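Local coordinates for insecticidal Delta-Endotoxin Cry8Ea1 (Bacillus Thuringiensis, PDB 3EB7), which kills larvae of the underground pest Holotrichia parallela, probably by binding receptors on midgut cells and forming pores in their membrane, at residues I302-S307 and N417-I422; R282-T287 and T331-F336; D245-I250 and P428-T433; T344-G349 and S362-D367; T337-Y342 and Y375-T380. All blocks are in the same frame, centred on the assembly; numbering follows the deposited sequence.

Contact 1 of 5, residues I302-S307 and N417-I422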
# COMPACT_ATOMS: atom_id res chain seq x y z
N ILE A 302 0.26 -0.70 -30.16
CA ILE A 302 0.19 -2.13 -30.49
C ILE A 302 1.27 -3.02 -29.83
O ILE A 302 1.25 -4.24 -29.96
CB ILE A 302 0.20 -2.43 -32.03
CG1 ILE A 302 1.52 -1.97 -32.67
CG2 ILE A 302 -1.00 -1.83 -32.71
CD1 ILE A 302 1.72 -2.42 -34.15
N GLY A 303 2.21 -2.40 -29.12
CA GLY A 303 3.26 -3.13 -28.41
C GLY A 303 4.19 -2.14 -27.75
O GLY A 303 4.14 -0.94 -28.05
N HIS A 304 5.01 -2.61 -26.81
CA HIS A 304 5.99 -1.76 -26.14
C HIS A 304 7.15 -2.57 -25.61
O HIS A 304 7.08 -3.79 -25.46
CB HIS A 304 5.37 -0.91 -25.01
CG HIS A 304 4.85 -1.70 -23.85
ND1 HIS A 304 3.57 -2.22 -23.81
CD2 HIS A 304 5.42 -2.01 -22.66
CE1 HIS A 304 3.39 -2.85 -22.66
NE2 HIS A 304 4.48 -2.72 -21.93
N GLN A 305 8.22 -1.86 -25.32
CA GLN A 305 9.41 -2.41 -24.73
C GLN A 305 9.63 -1.60 -23.46
O GLN A 305 9.59 -0.38 -23.47
CB GLN A 305 10.57 -2.24 -25.73
CG GLN A 305 11.67 -3.23 -25.54
CD GLN A 305 13.00 -2.79 -26.10
OE1 GLN A 305 13.54 -3.46 -26.96
NE2 GLN A 305 13.54 -1.69 -25.61
N ILE A 306 9.79 -2.26 -22.35
CA ILE A 306 9.86 -1.56 -21.08
C ILE A 306 11.08 -2.00 -20.30
O ILE A 306 11.39 -3.19 -20.24
CB ILE A 306 8.53 -1.74 -20.24
CG1 ILE A 306 8.63 -0.96 -18.90
CG2 ILE A 306 8.19 -3.24 -20.01
CD1 ILE A 306 7.28 -0.78 -18.22
N SER A 307 11.79 -1.03 -19.72
CA SER A 307 12.95 -1.32 -18.88
C SER A 307 12.66 -0.83 -17.49
O SER A 307 12.10 0.28 -17.30
CB SER A 307 14.22 -0.65 -19.42
OG SER A 307 14.58 -1.14 -20.71
N ASN A 417 4.90 2.46 -12.28
CA ASN A 417 5.92 1.48 -12.08
C ASN A 417 6.15 0.60 -13.31
O ASN A 417 7.29 0.25 -13.63
CB ASN A 417 5.57 0.61 -10.85
CG ASN A 417 6.62 -0.47 -10.54
OD1 ASN A 417 7.80 -0.35 -10.85
ND2 ASN A 417 6.17 -1.53 -9.93
N TYR A 418 5.09 0.22 -14.00
CA TYR A 418 5.20 -0.74 -15.06
C TYR A 418 3.96 -0.68 -15.97
O TYR A 418 2.93 -0.09 -15.61
CB TYR A 418 5.36 -2.15 -14.45
CG TYR A 418 6.24 -3.08 -15.26
CD1 TYR A 418 7.64 -2.97 -15.21
CD2 TYR A 418 5.67 -4.06 -16.08
CE1 TYR A 418 8.44 -3.84 -15.99
CE2 TYR A 418 6.47 -4.94 -16.84
CZ TYR A 418 7.83 -4.81 -16.80
OH TYR A 418 8.60 -5.65 -17.56
N VAL A 419 4.10 -1.28 -17.16
CA VAL A 419 3.03 -1.46 -18.14
C VAL A 419 3.04 -2.89 -18.69
O VAL A 419 4.06 -3.36 -19.24
CB VAL A 419 3.19 -0.48 -19.34
CG1 VAL A 419 1.92 -0.43 -20.17
CG2 VAL A 419 3.55 0.96 -18.87
N THR A 420 1.90 -3.58 -18.56
CA THR A 420 1.65 -4.87 -19.21
C THR A 420 0.60 -4.69 -20.31
O THR A 420 0.01 -3.61 -20.43
CB THR A 420 1.20 -5.93 -18.22
OG1 THR A 420 -0.02 -5.49 -17.59
CG2 THR A 420 2.29 -6.13 -17.16
N PHE A 421 0.36 -5.71 -21.11
CA PHE A 421 -0.38 -5.50 -22.34
C PHE A 421 -0.95 -6.81 -22.84
O PHE A 421 -0.36 -7.87 -22.60
CB PHE A 421 0.59 -4.85 -23.35
CG PHE A 421 -0.03 -4.39 -24.65
CD1 PHE A 421 -0.67 -3.17 -24.76
CD2 PHE A 421 0.12 -5.16 -25.80
CE1 PHE A 421 -1.25 -2.75 -25.98
CE2 PHE A 421 -0.44 -4.74 -27.03
CZ PHE A 421 -1.11 -3.54 -27.12
N ILE A 422 -2.13 -6.76 -23.47
CA ILE A 422 -2.62 -7.84 -24.33
C ILE A 422 -2.94 -7.25 -25.70
O ILE A 422 -3.15 -6.05 -25.81
CB ILE A 422 -3.92 -8.54 -23.76
CG1 ILE A 422 -5.08 -7.55 -23.68
CG2 ILE A 422 -3.65 -9.16 -22.41
CD1 ILE A 422 -6.41 -8.12 -23.18
O HOH W 1 11.25 -4.87 -17.48
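Y418 and I306 meet ring to methyl: CD1 of I306 lies over one face of the tyrosine, 3.9 Å from the ring centroid, in a CH-pi contact. The isoleucine's other branch, CG2, reaches the far end of the ring and comes 3.5 Å from Y418 OH. That hydroxyl also pairs with a water (Y418 OH to water 2.8 Å), which in turn donates to the backbone I306 O. At V419 the contact turns polar. Its carbonyl O takes a hydrogen bond from H304 NE2 at 2.8 Å, with an angle of 153° at the hydrogen; the donor stands above the carbonyl plane, while the acceptor lies close to the imidazole plane. With CG between its backbone N and carbonyl carbon (chi1 66°), the H304 ring starts toward 417-422. Because H304 ND1 is bonded to W301 NE1, a proton on NE2 suits both bonds. T420 turns outward and bonds through OG1 to F270 O. F421 brings CB to the imidazole edge, 3.5 Å from H304 CE1, and its ring passes obliquely beside the bulge at I302 and G303, with CE2 3.4 Å from I302 O. The two strand segments run 150° apart with axes 8.0 Å from each other, and they belong to different sheets: 302-307 lies between strands 278-292 and 316-321, whereas 417-422 edges the sheet of strand 427-434. W301 stacks on F421.

Contact 2 of 5, residues R282-T287 and T331-F336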
# COMPACT_ATOMS: atom_id res chain seq x y z
N ARG A 282 12.87 3.14 -18.83
CA ARG A 282 12.66 3.48 -20.23
C ARG A 282 11.42 2.79 -20.75
O ARG A 282 11.11 1.68 -20.33
CB ARG A 282 13.90 3.08 -21.03
CG ARG A 282 14.03 3.80 -22.37
CD ARG A 282 15.43 3.65 -23.01
NE ARG A 282 15.50 4.48 -24.23
CZ ARG A 282 15.77 5.79 -24.23
NH1 ARG A 282 16.05 6.43 -23.08
NH2 ARG A 282 15.77 6.45 -25.39
N LEU A 283 10.68 3.46 -21.65
CA LEU A 283 9.55 2.80 -22.35
C LEU A 283 9.60 3.13 -23.83
O LEU A 283 9.73 4.30 -24.18
CB LEU A 283 8.23 3.36 -21.82
CG LEU A 283 6.95 2.57 -21.60
CD1 LEU A 283 5.81 3.45 -22.00
CD2 LEU A 283 6.91 1.27 -22.32
N SER A 284 9.51 2.13 -24.70
CA SER A 284 9.33 2.39 -26.14
C SER A 284 7.96 1.92 -26.54
O SER A 284 7.62 0.80 -26.23
CB SER A 284 10.34 1.63 -27.03
OG SER A 284 11.64 2.05 -26.76
N ILE A 285 7.18 2.77 -27.22
CA ILE A 285 5.81 2.40 -27.62
C ILE A 285 5.79 2.24 -29.14
O ILE A 285 6.27 3.10 -29.87
CB ILE A 285 4.78 3.47 -27.16
CG1 ILE A 285 4.88 3.72 -25.66
CG2 ILE A 285 3.34 3.14 -27.63
CD1 ILE A 285 4.10 4.97 -25.16
N TYR A 286 5.25 1.13 -29.62
CA TYR A 286 5.17 0.85 -31.04
C TYR A 286 3.71 1.07 -31.48
O TYR A 286 2.76 0.61 -30.83
CB TYR A 286 5.65 -0.60 -31.32
CG TYR A 286 7.12 -0.78 -30.93
CD1 TYR A 286 7.50 -1.05 -29.62
CD2 TYR A 286 8.11 -0.64 -31.88
CE1 TYR A 286 8.88 -1.15 -29.25
CE2 TYR A 286 9.47 -0.76 -31.55
CZ TYR A 286 9.85 -1.00 -30.23
OH TYR A 286 11.20 -1.11 -29.96
N THR A 287 3.56 1.81 -32.58
CA THR A 287 2.27 2.25 -33.08
C THR A 287 1.88 1.57 -34.41
O THR A 287 2.70 1.37 -35.29
CB THR A 287 2.28 3.78 -33.25
OG1 THR A 287 2.62 4.36 -31.97
CG2 THR A 287 0.95 4.30 -33.73
N THR A 331 7.52 4.47 -33.84
CA THR A 331 7.99 4.14 -32.50
C THR A 331 8.16 5.44 -31.74
O THR A 331 8.27 6.48 -32.34
CB THR A 331 9.33 3.37 -32.46
OG1 THR A 331 10.41 4.26 -32.77
CG2 THR A 331 9.33 2.14 -33.41
N GLN A 332 8.13 5.39 -30.43
CA GLN A 332 8.50 6.52 -29.65
C GLN A 332 9.23 5.97 -28.44
O GLN A 332 8.73 5.03 -27.81
CB GLN A 332 7.24 7.28 -29.22
CG GLN A 332 7.58 8.60 -28.49
CD GLN A 332 6.36 9.39 -28.08
OE1 GLN A 332 5.27 9.18 -28.61
NE2 GLN A 332 6.55 10.32 -27.18
N GLN A 333 10.40 6.55 -28.13
CA GLN A 333 11.18 6.19 -26.93
C GLN A 333 11.02 7.25 -25.85
O GLN A 333 11.16 8.45 -26.12
CB GLN A 333 12.67 6.02 -27.28
CG GLN A 333 12.97 5.00 -28.40
CD GLN A 333 14.46 4.95 -28.86
OE1 GLN A 333 14.75 4.59 -30.00
NE2 GLN A 333 15.38 5.28 -27.96
N ILE A 334 10.73 6.82 -24.62
CA ILE A 334 10.57 7.72 -23.49
C ILE A 334 11.55 7.35 -22.38
O ILE A 334 11.51 6.23 -21.85
CB ILE A 334 9.09 7.72 -22.94
CG1 ILE A 334 8.07 8.04 -24.06
CG2 ILE A 334 8.98 8.71 -21.80
CD1 ILE A 334 6.58 7.89 -23.66
N GLY A 335 12.48 8.26 -22.06
CA GLY A 335 13.43 8.02 -20.95
C GLY A 335 12.78 8.40 -19.61
O GLY A 335 12.33 9.53 -19.46
N PHE A 336 12.72 7.47 -18.66
CA PHE A 336 11.94 7.67 -17.42
C PHE A 336 12.84 7.60 -16.16
O PHE A 336 12.35 7.78 -15.03
CB PHE A 336 10.85 6.58 -17.29
CG PHE A 336 9.52 6.90 -17.96
CD1 PHE A 336 8.96 5.99 -18.84
CD2 PHE A 336 8.81 8.06 -17.68
CE1 PHE A 336 7.71 6.23 -19.44
CE2 PHE A 336 7.56 8.31 -18.30
CZ PHE A 336 7.01 7.37 -19.17
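L283 and I285 pair with I334 and Q332 in an antiparallel ladder that attaches an outer strand to a four-stranded Greek-key sheet of the toxin's beta-prism domain. Four backbone hydrogen bonds join the strands: L283 and I334 exchange a reciprocal pair, as do I285 and Q332, the shortest being I334 N to L283 O at 2.7 Å. Between them R282-G335, S284-Q333 and Y286-T331 form non-hydrogen-bonded pairs. The face bearing L283, I285, Q332 and I334 is largely apolar; Q332 is its polar member and bonds through NE2 to T380 O. The methyl ends of the two isoleucines meet obliquely, I285 CD1 to I334 CD1 at 4.1 Å. Beyond the last paired residue, the ring of F336 turns its edge to the leucine, with CE1 3.8 Å from L283 CB, while I334 CG2 lies over one of its faces. On the other face the residues are more polar and nearer solvent. T331 directs CG2 anti to its carbonyl carbon, and this methyl lies alongside the tyrosine, 3.4 Å from Y286 CD2. S284 OG rests against the aliphatic part of the glutamine, 3.6 Å from Q333 CG, and R282 extends over G335. Strand 296-310 flanks 282-287 on the side not taken by 331-336, and W301 and H304 of that strand meet L283. Strand 376-381 of another sheet meets I334 through F379.

Contact 3 of 5, residues D245-I250 and P428-T433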
# COMPACT_ATOMS: atom_id res chain seq x y z
N ASP A 245 -7.31 0.28 -13.72
CA ASP A 245 -8.18 -0.50 -14.62
C ASP A 245 -7.53 -0.59 -16.01
O ASP A 245 -6.81 0.31 -16.42
CB ASP A 245 -9.60 0.07 -14.71
CG ASP A 245 -10.46 -0.14 -13.42
OD1 ASP A 245 -10.09 -0.83 -12.43
OD2 ASP A 245 -11.56 0.44 -13.41
N PRO A 246 -7.75 -1.69 -16.75
CA PRO A 246 -7.21 -1.75 -18.10
C PRO A 246 -7.64 -0.53 -18.99
O PRO A 246 -8.79 -0.03 -18.88
CB PRO A 246 -7.78 -3.08 -18.63
CG PRO A 246 -7.97 -3.91 -17.45
CD PRO A 246 -8.45 -2.94 -16.38
N ILE A 247 -6.72 -0.07 -19.86
CA ILE A 247 -6.96 1.13 -20.66
C ILE A 247 -7.61 0.74 -21.98
O ILE A 247 -6.95 0.66 -23.05
CB ILE A 247 -5.68 1.99 -20.83
CG1 ILE A 247 -5.05 2.24 -19.44
CG2 ILE A 247 -6.05 3.34 -21.47
CD1 ILE A 247 -3.64 2.75 -19.47
N GLY A 248 -8.90 0.44 -21.88
CA GLY A 248 -9.74 0.02 -22.99
C GLY A 248 -11.10 0.68 -22.81
O GLY A 248 -11.54 0.94 -21.69
N ALA A 249 -11.76 0.96 -23.93
CA ALA A 249 -13.02 1.66 -23.89
C ALA A 249 -14.12 0.75 -23.33
O ALA A 249 -14.13 -0.45 -23.58
CB ALA A 249 -13.37 2.16 -25.31
N ILE A 250 -15.04 1.34 -22.57
CA ILE A 250 -16.17 0.60 -21.96
C ILE A 250 -17.43 1.41 -22.13
O ILE A 250 -17.44 2.61 -21.87
CB ILE A 250 -15.91 0.27 -20.48
CG1 ILE A 250 -15.01 -0.98 -20.35
CG2 ILE A 250 -17.22 0.00 -19.70
CD1 ILE A 250 -14.39 -1.16 -18.97
N PRO A 428 -3.36 -1.98 -22.71
CA PRO A 428 -2.36 -1.89 -21.63
C PRO A 428 -2.95 -1.78 -20.22
O PRO A 428 -4.09 -1.35 -20.03
CB PRO A 428 -1.57 -0.61 -21.99
CG PRO A 428 -2.46 0.21 -22.94
CD PRO A 428 -3.61 -0.68 -23.39
N VAL A 429 -2.17 -2.22 -19.23
CA VAL A 429 -2.52 -2.02 -17.83
C VAL A 429 -1.33 -1.30 -17.20
O VAL A 429 -0.18 -1.63 -17.48
CB VAL A 429 -2.84 -3.39 -17.11
CG1 VAL A 429 -2.91 -3.27 -15.61
CG2 VAL A 429 -4.16 -3.96 -17.61
N PHE A 430 -1.60 -0.28 -16.40
CA PHE A 430 -0.54 0.43 -15.66
C PHE A 430 -0.48 -0.09 -14.23
O PHE A 430 -1.52 -0.28 -13.60
CB PHE A 430 -0.80 1.94 -15.66
CG PHE A 430 -0.65 2.64 -17.02
CD1 PHE A 430 -1.01 3.99 -17.15
CD2 PHE A 430 -0.15 1.99 -18.14
CE1 PHE A 430 -0.86 4.67 -18.40
CE2 PHE A 430 -0.01 2.67 -19.40
CZ PHE A 430 -0.33 3.98 -19.52
N SER A 431 0.72 -0.35 -13.74
CA SER A 431 0.95 -0.63 -12.31
C SER A 431 1.71 0.50 -11.64
O SER A 431 2.44 1.25 -12.28
CB SER A 431 1.67 -1.97 -12.09
OG SER A 431 3.04 -1.87 -12.42
N TRP A 432 1.53 0.61 -10.34
CA TRP A 432 1.99 1.78 -9.60
C TRP A 432 2.54 1.39 -8.25
O TRP A 432 2.01 0.48 -7.63
CB TRP A 432 0.81 2.74 -9.39
CG TRP A 432 0.10 3.12 -10.64
CD1 TRP A 432 -0.76 2.34 -11.38
CD2 TRP A 432 0.15 4.39 -11.27
NE1 TRP A 432 -1.22 3.07 -12.45
CE2 TRP A 432 -0.67 4.32 -12.40
CE3 TRP A 432 0.82 5.58 -11.00
CZ2 TRP A 432 -0.84 5.41 -13.26
CZ3 TRP A 432 0.65 6.66 -11.84
CH2 TRP A 432 -0.17 6.56 -12.96
N THR A 433 3.53 2.15 -7.77
CA THR A 433 4.07 1.98 -6.43
C THR A 433 3.74 3.19 -5.59
O THR A 433 3.57 4.28 -6.12
CB THR A 433 5.60 1.70 -6.41
OG1 THR A 433 6.29 2.72 -7.14
CG2 THR A 433 5.92 0.31 -7.05
O HOH W 2 -4.31 0.58 -16.08
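The ring of F430 carries CD1 of I247 over the centre of one face, 3.4 Å from the ring centroid and 8° off the normal: a nearly axial CH-pi contact. All six ring carbons are within touching distance of this methyl, and the closest include F430 CZ at 3.5 Å from I247 CD1. The two side chains cross at about a right angle. In I247, CG1 anti to the carbonyl carbon and an extended chi2 (165°) carry CD1 out to the ring. The backbone N of I247 donates to P428 O at 2.9 Å in an almost straight bond of 174°, close to the direction of the carbonyl. I247 is also the centre of an inverse gamma turn, so one residue marks the bend of the loop, bonds to the strand and supplies the methyl for the ring. Its neighbour P246 lies side by side with V429, P246 CG meeting V429 CG2 at 3.8 Å. A water accepts from F430 N, 2.9 Å from that nitrogen, and also lies unusually close to D245 O, which makes this second bond less certain. D245 OD1 forms a salt bridge with R209, in the N-terminal helical domain, and T344 of strand 340-352 touches F430. The chemistry implies that, between these two segments, one direct backbone bond and a water join loop to strand, with a methyl on an aromatic face as the apolar part of a buried contact; the charged end of D245 is directed to another partner.

Contact 4 of 5, residues T344-G349 and S362-D367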
# COMPACT_ATOMS: atom_id res chain seq x y z
N THR A 344 -1.28 9.90 -15.25
CA THR A 344 -1.39 9.53 -16.62
C THR A 344 -2.80 9.91 -16.99
O THR A 344 -3.72 9.74 -16.18
CB THR A 344 -1.14 8.00 -16.87
OG1 THR A 344 -2.09 7.20 -16.14
CG2 THR A 344 0.30 7.60 -16.49
N LEU A 345 -2.95 10.45 -18.20
CA LEU A 345 -4.26 10.72 -18.76
C LEU A 345 -4.27 10.00 -20.09
O LEU A 345 -3.49 10.34 -20.95
CB LEU A 345 -4.46 12.23 -18.89
CG LEU A 345 -5.87 12.81 -19.11
CD1 LEU A 345 -6.22 12.77 -20.57
CD2 LEU A 345 -7.00 12.13 -18.34
N SER A 346 -5.11 8.97 -20.24
CA SER A 346 -5.04 8.13 -21.43
C SER A 346 -6.33 8.19 -22.21
O SER A 346 -7.41 8.30 -21.62
CB SER A 346 -4.75 6.67 -21.09
OG SER A 346 -3.71 6.52 -20.14
N THR A 347 -6.22 8.07 -23.53
CA THR A 347 -7.38 7.98 -24.36
C THR A 347 -7.53 6.54 -24.88
O THR A 347 -6.79 6.09 -25.75
CB THR A 347 -7.32 9.02 -25.50
OG1 THR A 347 -7.21 10.33 -24.94
CG2 THR A 347 -8.56 8.95 -26.40
N ALA A 348 -8.49 5.82 -24.34
CA ALA A 348 -8.85 4.55 -24.86
C ALA A 348 -9.80 4.76 -26.07
O ALA A 348 -10.93 5.27 -25.92
CB ALA A 348 -9.48 3.70 -23.76
N GLY A 349 -9.32 4.40 -27.27
CA GLY A 349 -9.97 4.68 -28.53
C GLY A 349 -10.73 3.48 -29.05
O GLY A 349 -10.38 2.32 -28.71
N SER A 362 -5.02 5.67 -28.09
CA SER A 362 -4.58 6.67 -29.11
C SER A 362 -3.69 7.78 -28.54
O SER A 362 -3.00 8.49 -29.27
CB SER A 362 -5.80 7.31 -29.77
OG SER A 362 -6.57 7.92 -28.75
N LYS A 363 -3.68 7.89 -27.22
CA LYS A 363 -3.00 9.00 -26.59
C LYS A 363 -2.76 8.72 -25.11
O LYS A 363 -3.66 8.26 -24.42
CB LYS A 363 -3.82 10.29 -26.73
CG LYS A 363 -3.11 11.53 -26.20
CD LYS A 363 -3.96 12.75 -26.55
CE LYS A 363 -3.42 14.04 -25.95
NZ LYS A 363 -4.49 15.08 -26.13
N VAL A 364 -1.55 9.01 -24.65
CA VAL A 364 -1.25 9.01 -23.20
C VAL A 364 -0.40 10.23 -22.81
O VAL A 364 0.65 10.43 -23.38
CB VAL A 364 -0.50 7.71 -22.70
CG1 VAL A 364 -0.33 7.74 -21.17
CG2 VAL A 364 -1.22 6.45 -23.14
N VAL A 365 -0.87 11.01 -21.86
CA VAL A 365 -0.07 12.09 -21.25
C VAL A 365 0.50 11.63 -19.88
O VAL A 365 -0.28 11.29 -18.98
CB VAL A 365 -0.91 13.38 -21.08
CG1 VAL A 365 -0.07 14.51 -20.50
CG2 VAL A 365 -1.51 13.82 -22.45
N PHE A 366 1.82 11.56 -19.77
CA PHE A 366 2.49 11.22 -18.51
C PHE A 366 3.02 12.50 -17.82
O PHE A 366 3.97 13.14 -18.33
CB PHE A 366 3.69 10.28 -18.73
CG PHE A 366 3.42 9.08 -19.67
CD1 PHE A 366 3.49 9.23 -21.07
CD2 PHE A 366 3.18 7.80 -19.14
CE1 PHE A 366 3.27 8.13 -21.94
CE2 PHE A 366 2.99 6.68 -19.99
CZ PHE A 366 3.04 6.84 -21.39
N ASP A 367 2.47 12.84 -16.67
CA ASP A 367 2.99 13.98 -15.92
C ASP A 367 4.04 13.48 -14.97
O ASP A 367 3.77 12.58 -14.19
CB ASP A 367 1.90 14.70 -15.16
CG ASP A 367 0.86 15.33 -16.07
OD1 ASP A 367 1.21 15.83 -17.17
OD2 ASP A 367 -0.31 15.39 -15.65
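T347 faces S362 and K363 with each of its side-chain atoms. From CB, 3.5 Å from S362 OG, the residue forks. The methyl CG2, anti to the backbone N, goes on to the serine hydroxyl oxygen, with T347 CG2 3.2 Å from S362 OG. The hydroxyl branch OG1 lies beside the base of the lysine, 3.8 Å from K363 CB, and bonds to E392 of strand 389-394. The lysine chain itself is extended and leads its tip off from the contact. The backbone beneath is antiparallel: L345 N donates to V365 O and V365 N to L345 O, T347 N donates to K363 O at 2.7 Å, and S362 N to T347 O. On the face opposite T347, S346 OG rests against V364, and T344 CG2 approaches the phenylalanine obliquely, 3.9 Å from F366 CD2. V364 CG1 lies over one face of that ring, so methyls, a serine hydroxyl and an aromatic ring share this face. The two strands are the arms of a beta hairpin and run 178° apart, at the centre of a Greek-key sheet. Strand 389-394 flanks 344-349 and strand 376-381 flanks 362-367. F430 of strand 427-434 packs on S346 and V364, I247 touches S346, and F336 meets F366 edge-to-face, which places this face against the prism interior.

Contact 5 of 5, residues T337-Y342 and Y375-T380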
# COMPACT_ATOMS: atom_id res chain seq x y z
N THR A 337 14.14 7.35 -16.35
CA THR A 337 15.10 7.22 -15.26
C THR A 337 15.03 8.38 -14.28
O THR A 337 15.15 9.54 -14.69
CB THR A 337 16.55 6.97 -15.77
OG1 THR A 337 16.50 5.87 -16.65
CG2 THR A 337 17.53 6.58 -14.67
N GLY A 338 14.80 8.03 -13.01
CA GLY A 338 14.67 8.96 -11.90
C GLY A 338 13.35 9.70 -11.81
O GLY A 338 13.13 10.42 -10.86
N PHE A 339 12.48 9.54 -12.81
CA PHE A 339 11.19 10.23 -12.85
C PHE A 339 10.05 9.46 -12.16
O PHE A 339 9.77 8.28 -12.49
CB PHE A 339 10.74 10.48 -14.31
CG PHE A 339 11.31 11.74 -14.93
CD1 PHE A 339 12.26 11.66 -15.95
CD2 PHE A 339 10.87 13.00 -14.52
CE1 PHE A 339 12.79 12.80 -16.54
CE2 PHE A 339 11.40 14.19 -15.12
CZ PHE A 339 12.36 14.07 -16.14
N ASP A 340 9.39 10.17 -11.25
CA ASP A 340 8.09 9.82 -10.73
C ASP A 340 7.03 10.34 -11.69
O ASP A 340 6.81 11.57 -11.77
CB ASP A 340 7.89 10.48 -9.36
CG ASP A 340 8.62 9.73 -8.22
OD1 ASP A 340 9.24 8.67 -8.44
OD2 ASP A 340 8.60 10.22 -7.09
N VAL A 341 6.39 9.43 -12.43
CA VAL A 341 5.19 9.75 -13.17
C VAL A 341 3.98 9.71 -12.21
O VAL A 341 3.53 8.66 -11.81
CB VAL A 341 4.99 8.80 -14.33
CG1 VAL A 341 3.71 9.10 -15.06
CG2 VAL A 341 6.18 8.89 -15.28
N TYR A 342 3.48 10.88 -11.83
CA TYR A 342 2.40 10.97 -10.84
C TYR A 342 0.98 10.98 -11.43
O TYR A 342 0.02 10.83 -10.69
CB TYR A 342 2.64 12.17 -9.90
CG TYR A 342 2.77 13.49 -10.60
CD1 TYR A 342 1.64 14.28 -10.88
CD2 TYR A 342 4.03 13.96 -11.00
CE1 TYR A 342 1.76 15.51 -11.58
CE2 TYR A 342 4.16 15.19 -11.68
CZ TYR A 342 3.03 15.96 -11.95
OH TYR A 342 3.18 17.15 -12.63
N TYR A 375 12.34 18.96 -10.67
CA TYR A 375 12.15 19.32 -12.05
C TYR A 375 10.96 18.53 -12.66
O TYR A 375 10.92 17.31 -12.61
CB TYR A 375 13.45 19.14 -12.83
CG TYR A 375 13.25 19.38 -14.30
CD1 TYR A 375 13.14 20.67 -14.80
CD2 TYR A 375 13.14 18.29 -15.18
CE1 TYR A 375 12.91 20.89 -16.16
CE2 TYR A 375 12.93 18.50 -16.53
CZ TYR A 375 12.82 19.80 -17.00
OH TYR A 375 12.59 20.00 -18.33
N LYS A 376 10.00 19.27 -13.24
CA LYS A 376 8.77 18.72 -13.83
C LYS A 376 8.78 18.74 -15.34
O LYS A 376 9.30 19.66 -15.98
CB LYS A 376 7.56 19.52 -13.34
CG LYS A 376 7.33 19.48 -11.84
CD LYS A 376 6.10 20.29 -11.46
CE LYS A 376 6.25 21.75 -11.88
NZ LYS A 376 7.36 22.45 -11.12
N THR A 377 8.20 17.70 -15.93
CA THR A 377 8.04 17.61 -17.38
C THR A 377 6.82 16.75 -17.76
O THR A 377 6.29 16.01 -16.92
CB THR A 377 9.35 17.12 -18.08
OG1 THR A 377 9.35 17.56 -19.46
CG2 THR A 377 9.46 15.61 -18.04
N THR A 378 6.34 16.91 -18.99
CA THR A 378 5.29 16.06 -19.56
C THR A 378 5.87 15.20 -20.67
O THR A 378 6.70 15.65 -21.44
CB THR A 378 4.15 16.90 -20.17
OG1 THR A 378 3.75 17.89 -19.23
CG2 THR A 378 2.93 16.07 -20.49
N PHE A 379 5.43 13.95 -20.73
CA PHE A 379 5.74 13.07 -21.86
C PHE A 379 4.43 12.76 -22.52
O PHE A 379 3.48 12.38 -21.86
CB PHE A 379 6.42 11.78 -21.37
CG PHE A 379 7.71 12.01 -20.62
CD1 PHE A 379 7.76 11.89 -19.23
CD2 PHE A 379 8.88 12.38 -21.30
CE1 PHE A 379 8.96 12.11 -18.53
CE2 PHE A 379 10.09 12.61 -20.63
CZ PHE A 379 10.13 12.47 -19.24
N THR A 380 4.35 12.97 -23.82
CA THR A 380 3.13 12.70 -24.54
C THR A 380 3.36 11.74 -25.67
O THR A 380 4.20 11.96 -26.55
CB THR A 380 2.49 13.97 -25.11
OG1 THR A 380 2.44 14.98 -24.09
CG2 THR A 380 1.12 13.66 -25.64
O HOH W 3 4.78 17.42 -14.65
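F339 and K376 mark the nearest backbones, with CA atoms 8.9 Å apart; the touching parts run 75° to each other and share no direct hydrogen bond. Side chains therefore bridge the gap. F339 puts CG anti to its carbonyl carbon and projects its ring toward 375-379. There F379 directs its edge at one face of F339 in a T-shaped (edge-to-face) pair: centroids are 5.3 Å apart, planes 85° apart, and F379 CZ is 3.8 Å from F339 CE1. At another part of the ring, F339 CE2 meets the methyl T377 CG2 at 3.8 Å. The tip atom F339 CZ comes to the edge of the tyrosine, 4.4 Å from Y375 CD2. A water provides the polar link, 2.6 Å from Y342 OH and donating to T377 O at 3.1 Å. F339 also meets Y370 edge-to-face, and F379 does the same with F336. Strand 357-369 runs between strands 340-352 and 376-381 in their sheet. The arrangement is thus a small aromatic cluster at the partly exposed end of a Greek-key sheet, where the chain enters strand 340-352 from the preceding sheet of the beta prism.

How the contacts relate
Contacts 2 and 4 are ladders within two different Greek-key sheets, held mainly by backbone bonds; contacts 1, 3 and 5 depend more on side chains. Contact 1 joins the sheet of contact 2 to the three-stranded sheet that supplies segment 428-433 of contact 3. Contact 3 touches contact 4 through F430 on T344, and contacts 2, 4 and 5 meet at F336, F366 and F379, so apolar groups of all three sheets face a common interior. Contacts 1, 3 and 4 are buried, contact 2 is partly buried and contact 5 lies at the surface. Methyl-on-ring packing marks contacts 1 and 3, whereas ring edge on ring face marks contact 5; each of these three includes a bridging water.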